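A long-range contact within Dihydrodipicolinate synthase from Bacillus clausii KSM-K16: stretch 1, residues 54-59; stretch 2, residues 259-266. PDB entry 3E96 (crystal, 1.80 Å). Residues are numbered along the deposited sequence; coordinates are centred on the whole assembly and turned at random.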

# COMPACT_ATOMS: atom_id res chain seq x y z
N GLY B 54 -2.00 -4.49 -13.33
CA GLY B 54 -1.05 -5.25 -12.55
C GLY B 54 -0.12 -4.22 -11.94
O GLY B 54 -0.27 -3.03 -12.20
N ASN B 55 0.85 -4.63 -11.13
CA ASN B 55 1.72 -3.64 -10.54
C ASN B 55 2.69 -3.03 -11.55
O ASN B 55 3.10 -1.88 -11.39
CB ASN B 55 2.46 -4.22 -9.34
CG ASN B 55 1.67 -4.03 -8.05
OD1 ASN B 55 1.64 -4.91 -7.19
ND2 ASN B 55 1.02 -2.87 -7.91
N THR B 56 3.03 -3.77 -12.60
CA THR B 56 3.91 -3.26 -13.63
C THR B 56 3.14 -2.17 -14.39
O THR B 56 3.73 -1.28 -15.00
CB THR B 56 4.32 -4.36 -14.63
OG1 THR B 56 4.82 -5.49 -13.91
CG2 THR B 56 5.43 -3.85 -15.56
N SER B 57 1.81 -2.26 -14.33
CA SER B 57 0.92 -1.30 -14.98
C SER B 57 0.75 -0.05 -14.13
O SER B 57 0.03 0.88 -14.51
CB SER B 57 -0.47 -1.92 -15.18
OG SER B 57 -0.39 -3.26 -15.60
N GLU B 58 1.40 -0.03 -12.96
CA GLU B 58 1.31 1.08 -12.02
C GLU B 58 -0.14 1.29 -11.58
O GLU B 58 -0.65 2.41 -11.53
CB GLU B 58 1.90 2.35 -12.62
CG GLU B 58 3.41 2.29 -12.77
CD GLU B 58 3.98 3.52 -13.44
OE1 GLU B 58 4.21 4.53 -12.74
OE2 GLU B 58 4.19 3.47 -14.68
N PHE B 59 -0.79 0.18 -11.25
CA PHE B 59 -2.17 0.16 -10.80
C PHE B 59 -2.51 1.22 -9.75
O PHE B 59 -3.50 1.95 -9.87
CB PHE B 59 -2.49 -1.24 -10.26
CG PHE B 59 -3.82 -1.35 -9.58
CD1 PHE B 59 -4.99 -1.19 -10.30
CD2 PHE B 59 -3.89 -1.66 -8.22
CE1 PHE B 59 -6.23 -1.34 -9.69
CE2 PHE B 59 -5.13 -1.80 -7.60
CZ PHE B 59 -6.30 -1.65 -8.33
N ASN B 259 12.83 1.01 -8.89
CA ASN B 259 13.19 1.05 -10.31
C ASN B 259 12.39 0.08 -11.18
O ASN B 259 12.52 0.08 -12.40
CB ASN B 259 14.67 0.69 -10.47
CG ASN B 259 15.56 1.91 -10.62
OD1 ASN B 259 15.15 3.03 -10.34
ND2 ASN B 259 16.79 1.69 -11.06
N ASN B 260 11.55 -0.74 -10.55
CA ASN B 260 10.79 -1.77 -11.26
C ASN B 260 10.16 -1.43 -12.61
O ASN B 260 10.33 -2.18 -13.58
CB ASN B 260 9.73 -2.37 -10.33
CG ASN B 260 9.08 -3.60 -10.91
OD1 ASN B 260 8.30 -3.52 -11.86
ND2 ASN B 260 9.42 -4.76 -10.36
N VAL B 261 9.42 -0.33 -12.67
CA VAL B 261 8.76 0.05 -13.92
C VAL B 261 9.53 1.11 -14.70
O VAL B 261 9.61 1.04 -15.93
CB VAL B 261 7.33 0.58 -13.65
CG1 VAL B 261 6.69 1.08 -14.95
CG2 VAL B 261 6.48 -0.53 -13.03
N VAL B 262 10.09 2.08 -14.00
CA VAL B 262 10.82 3.14 -14.69
C VAL B 262 11.97 2.59 -15.55
O VAL B 262 12.24 3.12 -16.63
CB VAL B 262 11.32 4.23 -13.71
CG1 VAL B 262 12.30 3.63 -12.71
CG2 VAL B 262 11.94 5.38 -14.49
N VAL B 263 12.63 1.53 -15.09
CA VAL B 263 13.72 0.93 -15.87
C VAL B 263 13.14 0.36 -17.17
O VAL B 263 13.73 0.50 -18.25
CB VAL B 263 14.43 -0.21 -15.10
CG1 VAL B 263 15.33 -1.01 -16.04
CG2 VAL B 263 15.27 0.38 -13.97
N ILE B 264 11.98 -0.28 -17.07
CA ILE B 264 11.32 -0.85 -18.24
C ILE B 264 10.97 0.26 -19.25
O ILE B 264 11.25 0.14 -20.45
CB ILE B 264 10.02 -1.59 -17.85
CG1 ILE B 264 10.36 -2.89 -17.11
CG2 ILE B 264 9.19 -1.91 -19.10
CD1 ILE B 264 9.15 -3.66 -16.63
N LYS B 265 10.38 1.34 -18.75
CA LYS B 265 9.99 2.44 -19.63
C LYS B 265 11.14 3.16 -20.30
O LYS B 265 11.06 3.51 -21.49
CB LYS B 265 9.11 3.44 -18.86
CG LYS B 265 7.71 2.90 -18.57
CD LYS B 265 6.77 3.96 -18.01
CE LYS B 265 5.36 3.40 -17.86
NZ LYS B 265 4.42 4.34 -17.17
N GLU B 266 12.23 3.40 -19.58
CA GLU B 266 13.35 4.09 -20.19
C GLU B 266 14.10 3.15 -21.14
O GLU B 266 14.70 3.60 -22.12
CB GLU B 266 14.27 4.68 -19.12
CG GLU B 266 13.59 5.83 -18.38
CD GLU B 266 14.55 6.77 -17.69
OE1 GLU B 266 15.73 6.84 -18.10
OE2 GLU B 266 14.10 7.47 -16.75
O HOH W 1 6.20 -5.03 -11.84

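A type I turn from Asn 55 to Glu 58 packs against residues 260-265, a segment that runs into a helix, more than 200 residues later in the chain. The one direct polar link is a salt bridge, Lys 265 NZ to Glu 58 OE2 at 2.6 Å, which pairs two buried charges. Lys 265 leaves the helix with chi1 m and chi2 to chi4 all t, so its chain is fully extended beyond CB and carries the amine to the turn. Glu 58, at phi/psi 59/46, points its CA-to-CB bond toward the helix; chi1 m and chi2 t carry the carboxylate to Lys 265 NZ, and chi3 of 83° sets its plane. OE1 is hydrogen-bonded elsewhere in the structure.

Val 261 (chi1 t) lies against both Glu 58 and Thr 56, its compact branches fitting close to the turn: CG1 lies 3.5 Å from Glu 58 OE2, and CG2 lies 3.5 Å from Thr 56 O. With chi1 m, Thr 56 puts its methyl against the helix, CG2 3.9 Å from Ile 264 CD1, which the m,t rotamer of Ile 264 extends toward it. The Thr 56 hydroxyl instead meets a water, OG1 to water 1 at 2.5 Å; that water donates to Asn 260 OD1 at 2.6 Å, bridging two side chains whose OG1 and OD1 are 4.5 Å apart.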